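Local coordinates for protein ferredoxin NADP reductase (Plasmodium falciparum, PDB 3JQQ) that passes electrons between ferredoxin and NADP(H) through a bound FAD in the apicoplast, and may thereby serve the terminal step of isoprenoid precursor biosynthesis, at residues G136-S139 / G140-N144; I223-L226 / N227-E230; S187-K190 / K191-Y195; T255-Y258 / V259-I263. The protein carries 1 engineered substitution. One frame throughout, in Å; residues are numbered along the deposited sequence.

Contact 1 of 4, residues G136-S139 / G140-N144. With FAD (flavin-adenine dinucleotide), chain I.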
loop_
_atom_site.group_PDB
_atom_site.type_symbol
_atom_site.label_atom_id
_atom_site.label_comp_id
_atom_site.label_asym_id
_atom_site.label_seq_id
_atom_site.Cartn_x
_atom_site.Cartn_y
_atom_site.Cartn_z
ATOM N N GLY B 136 -4.558 -11.022 4.954
ATOM C CA GLY B 136 -3.456 -10.328 5.603
ATOM C C GLY B 136 -3.297 -10.913 6.993
ATOM O O GLY B 136 -4.149 -11.676 7.450
ATOM N N TYR B 137 -2.212 -10.563 7.672
ATOM C CA TYR B 137 -1.933 -11.122 9.001
ATOM C C TYR B 137 -2.943 -10.647 10.045
ATOM O O TYR B 137 -3.610 -11.459 10.688
ATOM C CB TYR B 137 -0.502 -10.792 9.435
ATOM C CG TYR B 137 -0.138 -11.303 10.811
ATOM C CD1 TYR B 137 -0.132 -12.663 11.090
ATOM C CD2 TYR B 137 0.214 -10.424 11.827
ATOM C CE1 TYR B 137 0.208 -13.133 12.346
ATOM C CE2 TYR B 137 0.556 -10.883 13.085
ATOM C CZ TYR B 137 0.551 -12.238 13.340
ATOM O OH TYR B 137 0.890 -12.699 14.589
ATOM N N CYS B 138 -3.056 -9.328 10.206
ATOM C CA CYS B 138 -4.053 -8.759 11.105
ATOM C C CYS B 138 -5.467 -8.899 10.528
ATOM O O CYS B 138 -6.415 -9.178 11.257
ATOM C CB CYS B 138 -3.733 -7.291 11.398
ATOM S SG CYS B 138 -4.709 -6.557 12.728
ATOM N N SER B 139 -5.603 -8.713 9.217
ATOM C CA SER B 139 -6.910 -8.811 8.562
ATOM C C SER B 139 -7.651 -10.104 8.906
ATOM O O SER B 139 -8.846 -10.083 9.200
ATOM C CB SER B 139 -6.767 -8.680 7.044
ATOM O OG SER B 139 -6.181 -7.438 6.705
ATOM N N GLY B 140 -6.939 -11.227 8.858
ATOM C CA GLY B 140 -7.537 -12.521 9.174
ATOM C C GLY B 140 -7.925 -12.620 10.637
ATOM O O GLY B 140 -8.945 -13.220 10.978
ATOM N N PHE B 141 -7.115 -12.035 11.506
ATOM C CA PHE B 141 -7.398 -12.008 12.937
ATOM C C PHE B 141 -8.673 -11.217 13.224
ATOM O O PHE B 141 -9.522 -11.659 13.997
ATOM C CB PHE B 141 -6.190 -11.436 13.693
ATOM C CG PHE B 141 -6.497 -10.958 15.087
ATOM C CD1 PHE B 141 -6.652 -11.856 16.132
ATOM C CD2 PHE B 141 -6.595 -9.602 15.356
ATOM C CE1 PHE B 141 -6.919 -11.410 17.414
ATOM C CE2 PHE B 141 -6.864 -9.149 16.635
ATOM C CZ PHE B 141 -7.026 -10.054 17.665
ATOM N N ILE B 142 -8.822 -10.056 12.581
ATOM C CA ILE B 142 -10.028 -9.252 12.742
ATOM C C ILE B 142 -11.227 -9.958 12.124
ATOM O O ILE B 142 -12.326 -9.950 12.680
ATOM C CB ILE B 142 -9.869 -7.874 12.095
ATOM C CG1 ILE B 142 -8.738 -7.108 12.782
ATOM C CG2 ILE B 142 -11.173 -7.087 12.159
ATOM C CD1 ILE B 142 -8.136 -6.022 11.917
ATOM N N LYS B 143 -11.000 -10.571 10.969
ATOM C CA LYS B 143 -12.031 -11.322 10.274
ATOM C C LYS B 143 -12.678 -12.286 11.250
ATOM O O LYS B 143 -13.901 -12.375 11.344
ATOM C CB LYS B 143 -11.396 -12.121 9.135
ATOM C CG LYS B 143 -12.223 -12.224 7.872
ATOM C CD LYS B 143 -13.609 -12.781 8.115
ATOM C CE LYS B 143 -14.232 -13.231 6.798
ATOM N NZ LYS B 143 -15.657 -12.818 6.685
ATOM N N ASN B 144 -11.834 -12.996 11.990
ATOM C CA ASN B 144 -12.273 -14.054 12.895
ATOM C C ASN B 144 -12.701 -13.564 14.281
ATOM O O ASN B 144 -13.205 -14.346 15.086
ATOM C CB ASN B 144 -11.182 -15.121 13.020
ATOM C CG ASN B 144 -10.928 -15.851 11.710
ATOM O OD1 ASN B 144 -11.839 -16.445 11.134
ATOM N ND2 ASN B 144 -9.689 -15.809 11.237
HETATM P PA FAD I . -0.146 -7.890 5.977
HETATM O O1A FAD I . 0.813 -7.041 6.775
HETATM O O2A FAD I . -0.129 -9.322 6.458
HETATM O O5B FAD I . 0.192 -7.787 4.402
HETATM C C5B FAD I . 0.087 -6.553 3.723
HETATM C C4B FAD I . -0.599 -6.738 2.372
HETATM O O4B FAD I . 0.054 -7.739 1.610
HETATM C C3B FAD I . -2.039 -7.185 2.540
HETATM O O3B FAD I . -2.813 -6.576 1.533
HETATM C C2B FAD I . -1.989 -8.679 2.299
HETATM O O2B FAD I . -3.176 -9.135 1.692
HETATM C C1B FAD I . -0.795 -8.850 1.376
HETATM N N9A FAD I . -0.056 -10.098 1.642
HETATM C C8A FAD I . 0.446 -10.526 2.842
HETATM N N7A FAD I . 1.065 -11.717 2.649
HETATM C C5A FAD I . 0.968 -12.047 1.343
HETATM C C6A FAD I . 1.420 -13.143 0.617
HETATM N N6A FAD I . 2.014 -14.161 1.236
HETATM N N1A FAD I . 1.163 -13.207 -0.736
HETATM C C2A FAD I . 0.465 -12.191 -1.355
HETATM N N3A FAD I . 0.019 -11.109 -0.626
HETATM C C4A FAD I . 0.268 -11.038 0.702
HETATM N N1 FAD I . -5.604 0.182 7.882
HETATM C C2 FAD I . -6.965 0.130 8.086
HETATM O O2 FAD I . -7.606 -0.816 7.628
HETATM N N3 FAD I . -7.599 1.130 8.798
HETATM C C4 FAD I . -6.875 2.188 9.304
HETATM O O4 FAD I . -7.441 3.079 9.934
HETATM C C4X FAD I . -5.503 2.243 9.097
HETATM N N5 FAD I . -4.774 3.299 9.603
HETATM C C5X FAD I . -3.413 3.340 9.390
HETATM C C6 FAD I . -2.680 4.407 9.900
HETATM C C7 FAD I . -1.309 4.464 9.697
HETATM C C7M FAD I . -0.520 5.617 10.250
HETATM C C8 FAD I . -0.676 3.447 8.982
HETATM C C8M FAD I . 0.809 3.489 8.746
HETATM C C9 FAD I . -1.411 2.384 8.473
HETATM C C9A FAD I . -2.781 2.323 8.671
HETATM N N10 FAD I . -3.505 1.254 8.167
HETATM C C10 FAD I . -4.869 1.231 8.381
HETATM C "C1'" FAD I . -2.823 0.053 7.543
HETATM C "C2'" FAD I . -2.790 -1.152 8.494
HETATM O "O2'" FAD I . -1.936 -0.860 9.572
HETATM C "C3'" FAD I . -2.278 -2.470 7.891
HETATM O "O3'" FAD I . -1.152 -2.244 7.072
HETATM C "C4'" FAD I . -3.338 -3.252 7.116
HETATM O "O4'" FAD I . -4.345 -3.663 8.012
HETATM C "C5'" FAD I . -2.726 -4.497 6.482
HETATM O "O5'" FAD I . -2.223 -5.297 7.526
HETATM P P FAD I . -2.300 -6.904 7.475
HETATM O O1P FAD I . -1.475 -7.482 8.602
HETATM O O2P FAD I . -3.727 -7.399 7.536
HETATM O O3P FAD I . -1.633 -7.279 6.059
#
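Cys138 and Ile142 meet one turn apart on the helix 137-144: SG lies 3.6 Å from CD1 of Ile142. The cysteine torsion (chi1 -169°) sets SG beside its own carbonyl carbon, on the side of the following turn, where the isoleucine tip meets it. Cysteine, small and weakly polar, fits here between Ile142, Tyr103 and Pro58. Phe141 sits beside Cys138, also against Pro58, its CB 3.3 Å from Cys138 O and its ring edge-to-face with Tyr59.

Backbone bonds wind the first turns. Gly140 N reaches Gly136 O at 3.2 Å, and Ile142 N meets Cys138 O at 2.9 Å.

The start of this helix is the diphosphate-binding end of the FAD domain, with the Gly-x-x-Ser sequence known from the ferredoxin-NADP reductase family. Three successive amides point at the cofactor: Tyr137 N to O2A, Cys138 N to O1P at 2.9 Å and nearly straight (173°), and Ser139 N to O2P at 2.8 Å.

A side-chain bond completes the grip, since Ser139 OG donates to the same O2P at 2.6 Å and is also hydrogen-bonded to His121 N. At Gly136 a side chain would run into O2P, so glycine suits the place.

Contact 2 of 4, residues I223-L226 / N227-E230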
loop_
_atom_site.group_PDB
_atom_site.type_symbol
_atom_site.label_atom_id
_atom_site.label_comp_id
_atom_site.label_asym_id
_atom_site.label_seq_id
_atom_site.Cartn_x
_atom_site.Cartn_y
_atom_site.Cartn_z
ATOM N N ILE B 223 -18.265 4.223 0.749
ATOM C CA ILE B 223 -18.071 5.335 1.671
ATOM C C ILE B 223 -18.107 4.830 3.108
ATOM O O ILE B 223 -19.113 4.280 3.561
ATOM C CB ILE B 223 -19.143 6.427 1.497
ATOM C CG1 ILE B 223 -19.145 6.951 0.062
ATOM C CG2 ILE B 223 -18.912 7.563 2.482
ATOM C CD1 ILE B 223 -20.326 7.835 -0.253
ATOM N N LEU B 224 -17.008 5.003 3.815
ATOM C CA LEU B 224 -16.935 4.608 5.209
ATOM C C LEU B 224 -17.546 5.699 6.084
ATOM O O LEU B 224 -17.314 6.886 5.859
ATOM C CB LEU B 224 -15.484 4.330 5.601
ATOM C CG LEU B 224 -14.816 3.304 4.677
ATOM C CD1 LEU B 224 -13.364 3.067 5.059
ATOM C CD2 LEU B 224 -15.598 1.997 4.678
ATOM N N TYR B 225 -18.336 5.293 7.068
ATOM C CA TYR B 225 -18.991 6.230 7.983
ATOM C C TYR B 225 -19.950 7.179 7.255
ATOM O O TYR B 225 -20.041 8.364 7.573
ATOM C CB TYR B 225 -17.959 6.994 8.812
ATOM C CG TYR B 225 -17.154 6.097 9.735
ATOM C CD1 TYR B 225 -17.740 5.502 10.839
ATOM C CD2 TYR B 225 -15.807 5.846 9.497
ATOM C CE1 TYR B 225 -17.014 4.676 11.681
ATOM C CE2 TYR B 225 -15.075 5.022 10.335
ATOM C CZ TYR B 225 -15.687 4.439 11.425
ATOM O OH TYR B 225 -14.969 3.616 12.261
ATOM N N LEU B 226 -20.673 6.626 6.286
ATOM C CA LEU B 226 -21.674 7.352 5.507
ATOM C C LEU B 226 -22.807 7.888 6.386
ATOM O O LEU B 226 -23.354 8.960 6.121
ATOM C CB LEU B 226 -22.236 6.431 4.418
ATOM C CG LEU B 226 -22.855 7.015 3.140
ATOM C CD1 LEU B 226 -24.373 6.911 3.145
ATOM C CD2 LEU B 226 -22.392 8.452 2.885
ATOM N N ASN B 227 -23.157 7.138 7.429
ATOM C CA ASN B 227 -24.191 7.561 8.373
ATOM C C ASN B 227 -23.841 8.891 9.019
ATOM O O ASN B 227 -24.615 9.850 8.970
ATOM C CB ASN B 227 -24.383 6.517 9.477
ATOM C CG ASN B 227 -25.065 5.261 8.985
ATOM O OD1 ASN B 227 -25.588 5.217 7.874
ATOM N ND2 ASN B 227 -25.068 4.229 9.817
ATOM N N GLU B 228 -22.668 8.927 9.645
ATOM C CA GLU B 228 -22.174 10.130 10.296
ATOM C C GLU B 228 -22.002 11.266 9.292
ATOM O O GLU B 228 -22.456 12.385 9.528
ATOM C CB GLU B 228 -20.842 9.849 10.994
ATOM C CG GLU B 228 -20.945 8.922 12.197
ATOM C CD GLU B 228 -21.050 7.459 11.810
ATOM O OE1 GLU B 228 -21.139 6.613 12.726
ATOM O OE2 GLU B 228 -21.041 7.155 10.596
ATOM N N LEU B 229 -21.345 10.972 8.174
ATOM C CA LEU B 229 -21.084 11.983 7.159
ATOM C C LEU B 229 -22.369 12.618 6.648
ATOM O O LEU B 229 -22.438 13.832 6.452
ATOM C CB LEU B 229 -20.274 11.399 5.994
ATOM C CG LEU B 229 -18.789 11.105 6.241
ATOM C CD1 LEU B 229 -18.183 10.342 5.067
ATOM C CD2 LEU B 229 -18.012 12.388 6.508
ATOM N N GLU B 230 -23.390 11.794 6.435
ATOM C CA GLU B 230 -24.685 12.300 5.999
ATOM C C GLU B 230 -25.386 13.063 7.119
ATOM O O GLU B 230 -26.122 14.014 6.865
ATOM C CB GLU B 230 -25.572 11.166 5.477
ATOM C CG GLU B 230 -25.235 10.742 4.057
ATOM C CD GLU B 230 -26.140 9.642 3.538
ATOM O OE1 GLU B 230 -26.608 8.819 4.353
ATOM O OE2 GLU B 230 -26.375 9.595 2.310
#
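The N-terminal turn of helix 226-235 is formed where Tyr225, its N-cap, meets Glu228 and Leu229. Tyr225 O accepts the amide of Leu229 at 3.0 Å; Leu226 O then takes Glu230 N at 2.9 Å. Tyr225 itself has left-handed backbone angles, which swing the chain from the extended run of Ile223 and Leu224 into the helix.

Glu228 folds back over this start. Its chain is bent at chi2 (79°), bringing OE2 beside Tyr225, 3.6 Å from CB and 3.7 Å from CD1, at the edge of the ring and in its plane, with the carboxylate turned nearly upright to the ring. The slight positive charge on the hydrogens of an aromatic rim may favour a carboxylate oxygen there, though the oxygen rests as much on the aliphatic base of the side chain. The far end of the tyrosine is held by Ser106 and His37, so the hydroxyl of a buried ring is satisfied.

On the inner side, Leu229 points toward the loop: CD1 lies 3.9 Å from CG2 of Ile223 and 3.7 Å from Leu224 O. Both branched chains pack against Tyr244, and Leu229 also on Ile242 of strand 240-246. At the outer side, Leu226 and Glu230 cross obliquely, Leu226 CD2 being 3.8 Å from Glu230 CG while CD1 lies against the carboxylate.

Strand 211-217, this loop and helix, and the adjacent parallel strand 240-246 make a beta-alpha-beta crossover, the repeating unit of the nucleotide-binding domain of this reductase family.

Contact 3 of 4, residues S187-K190 / K191-Y195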
loop_
_atom_site.group_PDB
_atom_site.type_symbol
_atom_site.label_atom_id
_atom_site.label_comp_id
_atom_site.label_asym_id
_atom_site.label_seq_id
_atom_site.Cartn_x
_atom_site.Cartn_y
_atom_site.Cartn_z
ATOM N N SER B 187 -13.156 11.264 13.547
ATOM C CA SER B 187 -12.776 11.580 14.919
ATOM C C SER B 187 -12.831 13.087 15.145
ATOM O O SER B 187 -13.439 13.569 16.109
ATOM C CB SER B 187 -11.369 11.056 15.210
ATOM O OG SER B 187 -10.951 11.399 16.520
ATOM N N PHE B 188 -12.197 13.832 14.245
ATOM C CA PHE B 188 -12.238 15.286 14.296
ATOM C C PHE B 188 -13.673 15.816 14.360
ATOM O O PHE B 188 -14.001 16.646 15.210
ATOM C CB PHE B 188 -11.521 15.898 13.090
ATOM C CG PHE B 188 -10.046 15.610 13.042
ATOM C CD1 PHE B 188 -9.335 15.791 11.866
ATOM C CD2 PHE B 188 -9.373 15.151 14.164
ATOM C CE1 PHE B 188 -7.978 15.531 11.811
ATOM C CE2 PHE B 188 -8.013 14.885 14.114
ATOM C CZ PHE B 188 -7.317 15.077 12.936
ATOM N N LEU B 189 -14.520 15.338 13.450
ATOM C CA LEU B 189 -15.892 15.837 13.349
ATOM C C LEU B 189 -16.692 15.552 14.612
ATOM O O LEU B 189 -17.506 16.372 15.041
ATOM C CB LEU B 189 -16.602 15.232 12.130
ATOM C CG LEU B 189 -16.117 15.657 10.740
ATOM C CD1 LEU B 189 -16.808 14.831 9.664
ATOM C CD2 LEU B 189 -16.356 17.143 10.512
ATOM N N LYS B 190 -16.461 14.385 15.202
ATOM C CA LYS B 190 -17.151 14.013 16.429
ATOM C C LYS B 190 -16.769 14.945 17.574
ATOM O O LYS B 190 -17.603 15.266 18.419
ATOM C CB LYS B 190 -16.872 12.551 16.790
ATOM C CG LYS B 190 -17.613 11.554 15.909
ATOM C CD LYS B 190 -17.155 10.126 16.172
ATOM C CE LYS B 190 -17.963 9.125 15.360
ATOM N NZ LYS B 190 -17.441 7.744 15.524
ATOM N N LYS B 191 -15.514 15.387 17.600
ATOM C CA LYS B 191 -15.091 16.348 18.614
ATOM C C LYS B 191 -15.653 17.741 18.339
ATOM O O LYS B 191 -16.200 18.385 19.231
ATOM C CB LYS B 191 -13.567 16.423 18.723
ATOM C CG LYS B 191 -13.090 17.540 19.646
ATOM C CD LYS B 191 -11.575 17.651 19.679
ATOM C CE LYS B 191 -11.131 18.911 20.413
ATOM N NZ LYS B 191 -11.600 18.940 21.829
ATOM N N LEU B 192 -15.517 18.197 17.097
ATOM C CA LEU B 192 -15.911 19.554 16.727
ATOM C C LEU B 192 -17.418 19.782 16.834
ATOM O O LEU B 192 -17.862 20.809 17.349
ATOM C CB LEU B 192 -15.428 19.885 15.310
ATOM C CG LEU B 192 -13.922 19.807 15.038
ATOM C CD1 LEU B 192 -13.646 19.753 13.539
ATOM C CD2 LEU B 192 -13.184 20.974 15.675
ATOM N N PHE B 193 -18.201 18.826 16.348
ATOM C CA PHE B 193 -19.655 18.974 16.316
ATOM C C PHE B 193 -20.345 18.327 17.518
ATOM O O PHE B 193 -21.569 18.198 17.542
ATOM C CB PHE B 193 -20.228 18.413 15.013
ATOM C CG PHE B 193 -19.817 19.183 13.787
ATOM C CD1 PHE B 193 -20.078 20.539 13.683
ATOM C CD2 PHE B 193 -19.185 18.543 12.730
ATOM C CE1 PHE B 193 -19.704 21.246 12.554
ATOM C CE2 PHE B 193 -18.812 19.243 11.599
ATOM C CZ PHE B 193 -19.072 20.596 11.509
ATOM N N ALA B 194 -19.555 17.919 18.505
ATOM C CA ALA B 194 -20.084 17.345 19.747
ATOM C C ALA B 194 -20.952 16.102 19.532
ATOM O O ALA B 194 -21.922 15.880 20.258
ATOM C CB ALA B 194 -20.853 18.400 20.533
ATOM N N TYR B 195 -20.586 15.288 18.545
ATOM C CA TYR B 195 -21.351 14.100 18.186
ATOM C C TYR B 195 -21.699 13.205 19.370
ATOM O O TYR B 195 -20.837 12.850 20.171
ATOM C CB TYR B 195 -20.614 13.267 17.138
ATOM C CG TYR B 195 -21.455 12.172 16.532
ATOM C CD1 TYR B 195 -22.251 12.424 15.424
ATOM C CD2 TYR B 195 -21.464 10.888 17.068
ATOM C CE1 TYR B 195 -23.032 11.434 14.863
ATOM C CE2 TYR B 195 -22.245 9.884 16.511
ATOM C CZ TYR B 195 -23.028 10.167 15.406
ATOM O OH TYR B 195 -23.807 9.182 14.831
HETATM O O HOH W 1 -18.695 13.927 20.900
#
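Lys190 and Tyr195 lie side by side across the C-terminal end of helix 183-192, with Lys190 CG 3.7 Å from Tyr195 CB. The lysine contributes its methylene chain to this contact: stretched out beyond CG, it carries NZ on to the carbonyl oxygen of Ser106, so the ammonium end is held by a carbonyl oxygen while only the methylenes meet the tyrosine. Beneath it, Lys190 O accepts Tyr195 N in the carbonyl plane, on a lone pair, at 3.0 Å, and a water links the same oxygen to Tyr195 O. Together with the weak bond from Ala194 N to Lys191 O and the left-handed backbone of Ala194, this makes a Schellman motif that ends the helix.

Leu189 runs beside Phe193 in the same direction, its CD2 coming 3.4 Å from CE2 near the edge of the ring. Its backbone gives the last regular helical bond, Leu189 O to Phe193 N, at 2.9 Å. Lys191 points away from the Leu189 and Phe193 side; its long polar chain suits the exposed flank, where it touches Glu50.

Leu189 and Phe193 press on Ile211 of strand 211-217, Phe193 also stacks on Tyr236, and Leu189 reaches Phe232 of helix 226-235.

Contact 4 of 4, residues T255-Y258 / V259-I263. With A2P (adenosine-2'-5'-diphosphate), chain J; A2P (adenosine-2'-5'-diphosphate), chain H.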
loop_
_atom_site.group_PDB
_atom_site.type_symbol
_atom_site.label_atom_id
_atom_site.label_comp_id
_atom_site.label_asym_id
_atom_site.label_seq_id
_atom_site.Cartn_x
_atom_site.Cartn_y
_atom_site.Cartn_z
ATOM N N THR B 255 -7.894 6.555 -19.091
ATOM C CA THR B 255 -7.611 7.590 -18.102
ATOM C C THR B 255 -8.077 7.208 -16.702
ATOM O O THR B 255 -9.046 6.465 -16.537
ATOM C CB THR B 255 -8.278 8.930 -18.475
ATOM O OG1 THR B 255 -8.039 9.878 -17.427
ATOM C CG2 THR B 255 -9.776 8.742 -18.642
ATOM N N SER B 256 -7.379 7.727 -15.699
ATOM C CA SER B 256 -7.779 7.560 -14.309
ATOM C C SER B 256 -8.126 8.920 -13.719
ATOM O O SER B 256 -7.599 9.944 -14.155
ATOM C CB SER B 256 -6.657 6.906 -13.498
ATOM O OG SER B 256 -6.489 5.546 -13.863
ATOM N N PHE B 257 -9.018 8.932 -12.735
ATOM C CA PHE B 257 -9.414 10.182 -12.091
ATOM C C PHE B 257 -9.614 9.999 -10.588
ATOM O O PHE B 257 -10.612 9.432 -10.144
ATOM C CB PHE B 257 -10.680 10.750 -12.737
ATOM C CG PHE B 257 -10.990 12.162 -12.319
ATOM C CD1 PHE B 257 -10.442 13.237 -13.002
ATOM C CD2 PHE B 257 -11.825 12.412 -11.243
ATOM C CE1 PHE B 257 -10.723 14.540 -12.625
ATOM C CE2 PHE B 257 -12.109 13.711 -10.854
ATOM C CZ PHE B 257 -11.558 14.778 -11.549
ATOM N N TYR B 258 -8.652 10.488 -9.814
ATOM C CA TYR B 258 -8.651 10.286 -8.370
ATOM C C TYR B 258 -8.902 11.595 -7.617
ATOM O O TYR B 258 -9.207 12.620 -8.229
ATOM C CB TYR B 258 -7.337 9.632 -7.926
ATOM C CG TYR B 258 -7.185 8.186 -8.368
ATOM C CD1 TYR B 258 -8.141 7.235 -8.035
ATOM C CD2 TYR B 258 -6.079 7.771 -9.102
ATOM C CE1 TYR B 258 -8.010 5.914 -8.430
ATOM C CE2 TYR B 258 -5.938 6.447 -9.500
ATOM C CZ TYR B 258 -6.907 5.523 -9.160
ATOM O OH TYR B 258 -6.778 4.205 -9.547
ATOM N N VAL B 259 -8.776 11.559 -6.294
ATOM C CA VAL B 259 -9.153 12.705 -5.472
ATOM C C VAL B 259 -8.323 13.963 -5.758
ATOM O O VAL B 259 -8.856 15.075 -5.725
ATOM C CB VAL B 259 -9.166 12.365 -3.953
ATOM C CG1 VAL B 259 -7.754 12.218 -3.413
ATOM C CG2 VAL B 259 -9.935 13.425 -3.176
ATOM N N GLN B 260 -7.033 13.793 -6.053
ATOM C CA GLN B 260 -6.181 14.929 -6.397
ATOM C C GLN B 260 -6.603 15.579 -7.707
ATOM O O GLN B 260 -6.449 16.786 -7.886
ATOM C CB GLN B 260 -4.709 14.520 -6.521
ATOM C CG GLN B 260 -4.289 13.359 -5.655
ATOM C CD GLN B 260 -4.594 12.027 -6.300
ATOM O OE1 GLN B 260 -3.894 11.587 -7.214
ATOM N NE2 GLN B 260 -5.637 11.375 -5.821
ATOM N N ASP B 261 -7.104 14.772 -8.631
ATOM C CA ASP B 261 -7.477 15.257 -9.954
ATOM C C ASP B 261 -8.730 16.116 -9.859
ATOM O O ASP B 261 -8.873 17.115 -10.566
ATOM C CB ASP B 261 -7.699 14.086 -10.914
ATOM C CG ASP B 261 -6.446 13.250 -11.117
ATOM O OD1 ASP B 261 -6.515 12.016 -10.936
ATOM O OD2 ASP B 261 -5.396 13.823 -11.450
ATOM N N GLU B 262 -9.635 15.709 -8.975
ATOM C CA GLU B 262 -10.835 16.472 -8.684
ATOM C C GLU B 262 -10.415 17.825 -8.132
ATOM O O GLU B 262 -10.936 18.871 -8.534
ATOM C CB GLU B 262 -11.673 15.736 -7.639
ATOM C CG GLU B 262 -13.154 15.663 -7.955
ATOM C CD GLU B 262 -13.756 17.015 -8.286
ATOM O OE1 GLU B 262 -14.385 17.139 -9.357
ATOM O OE2 GLU B 262 -13.592 17.951 -7.475
ATOM N N ILE B 263 -9.461 17.790 -7.209
ATOM C CA ILE B 263 -8.933 18.997 -6.601
ATOM C C ILE B 263 -8.221 19.862 -7.632
ATOM O O ILE B 263 -8.360 21.089 -7.623
ATOM C CB ILE B 263 -7.999 18.662 -5.428
ATOM C CG1 ILE B 263 -8.780 17.975 -4.310
ATOM C CG2 ILE B 263 -7.325 19.922 -4.911
ATOM C CD1 ILE B 263 -7.919 17.507 -3.153
HETATM P P1 A2P J . -9.004 2.178 -7.209
HETATM O O1P A2P J . -8.425 2.592 -8.539
HETATM O O2P A2P J . -8.059 1.369 -6.354
HETATM O O3P A2P J . -10.407 1.626 -7.291
HETATM P P2 A2P J . -8.359 1.494 -1.007
HETATM O O4P A2P J . -8.189 2.216 0.308
HETATM O O5P A2P J . -7.118 0.785 -1.500
HETATM O O6P A2P J . -9.630 0.684 -1.103
HETATM O "O5'" A2P J . -8.574 2.680 -2.074
HETATM C "C5'" A2P J . -9.347 3.826 -1.724
HETATM C "C4'" A2P J . -9.608 4.659 -2.972
HETATM O "O4'" A2P J . -8.400 5.310 -3.382
HETATM C "C3'" A2P J . -10.056 3.790 -4.139
HETATM O "O3'" A2P J . -11.111 4.469 -4.827
HETATM C "C2'" A2P J . -8.844 3.708 -5.042
HETATM O "O2'" A2P J . -9.195 3.567 -6.416
HETATM C "C1'" A2P J . -8.248 5.081 -4.785
HETATM N N9 A2P J . -6.861 5.197 -5.303
HETATM C C8 A2P J . -6.109 4.204 -5.817
HETATM N N7 A2P J . -4.898 4.670 -6.218
HETATM C C5 A2P J . -4.872 5.994 -5.965
HETATM C C6 A2P J . -3.904 7.103 -6.141
HETATM N N6 A2P J . -2.682 6.886 -6.681
HETATM N N1 A2P J . -4.277 8.340 -5.743
HETATM C C2 A2P J . -5.485 8.576 -5.201
HETATM N N3 A2P J . -6.410 7.619 -5.013
HETATM C C4 A2P J . -6.169 6.335 -5.369
HETATM P P1 A2P H . 2.494 8.136 -8.281
HETATM O O1P A2P H . 1.149 8.781 -8.492
HETATM O O2P A2P H . 2.676 7.525 -6.913
HETATM O O3P A2P H . 3.664 8.971 -8.741
HETATM P P2 A2P H . 5.408 3.253 -5.659
HETATM O O4P A2P H . 4.532 3.830 -4.576
HETATM O O5P A2P H . 6.752 3.929 -5.792
HETATM O O6P A2P H . 5.480 1.745 -5.672
HETATM O "O5'" A2P H . 4.642 3.625 -7.028
HETATM C "C5'" A2P H . 5.155 3.160 -8.275
HETATM C "C4'" A2P H . 4.336 3.728 -9.426
HETATM O "O4'" A2P H . 2.966 3.312 -9.315
HETATM C "C3'" A2P H . 4.335 5.253 -9.402
HETATM O "O3'" A2P H . 4.439 5.743 -10.741
HETATM C "C2'" A2P H . 2.969 5.602 -8.854
HETATM O "O2'" A2P H . 2.499 6.877 -9.287
HETATM C "C1'" A2P H . 2.163 4.485 -9.485
HETATM N N9 A2P H . 0.783 4.430 -8.945
HETATM C C8 A2P H . 0.301 5.135 -7.898
HETATM N N7 A2P H . -1.014 4.865 -7.697
HETATM C C5 A2P H . -1.383 3.980 -8.640
HETATM C C6 A2P H . -2.630 3.270 -9.010
HETATM N N6 A2P H . -3.772 3.461 -8.308
HETATM N N1 A2P H . -2.591 2.428 -10.069
HETATM C C2 A2P H . -1.462 2.229 -10.778
HETATM N N3 A2P H . -0.304 2.834 -10.498
HETATM C C4 A2P H . -0.203 3.702 -9.464
#
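Asp261 OD1 is gripped by Tyr258 N at 2.9 Å in a practically straight bond (177°), and also by Ser256 OG of the second subunit. With Tyr258 as N-cap of helix 259-265, this bond from the capping amide to a side chain three residues on is one half of a capping box. OD1 uses its anti lone pair for Tyr258 N. OD2 forms a salt bridge with Lys292; aspartate, short and charged, suits a place where a helix start meets a lysine and another subunit.

Tyr258 O begins the helix by accepting Glu262 N at 3.2 Å, with a weak bond from Asp261 N beside it. Phe257 just outside closes over this turn. Its ring takes Asp261 CB over one face in a CH-pi contact, 3.8 Å from the centroid, and its CE2 meets Glu262 CG, 3.6 Å away. The pairing of Phe257 with Glu262 resembles a hydrophobic staple, the glutamate giving its CG methylene.

The Tyr258 ring extends from the N-cap onto the bound nucleotide. With CG anti to the carbonyl carbon (chi1 -70°), it lies against the adenine of the chain J adenosine-2'-5'-diphosphate, whose C4 sits 3.4 Å above its plane. The flat phenol thus serves the base with its face and the 2'-phosphate with its hydroxyl, Tyr258 OH donating to O1P at 2.5 Å.

Overall arrangement
From the N terminus, contact 1 comes first, where the loop after strand 134-135 of the antiparallel FAD-binding sheet turns into helix 137-144. The remaining three lie in the nucleotide-binding domain: contact 3 ends helix 183-192, contact 2 starts helix 226-235 after strand 211-217, and contact 4 starts helix 259-265 after strand 240-246. Each is local, and they follow in series, none nested or crossed. Contacts 2 and 3 touch, Leu229 CD2 lying 4.2 Å from Leu189 CD1, and so join neighbouring helices along the parallel sheet. Contacts 1 and 4, with centres about 31 Å apart, serve FAD and adenosine-2'-5'-diphosphate respectively.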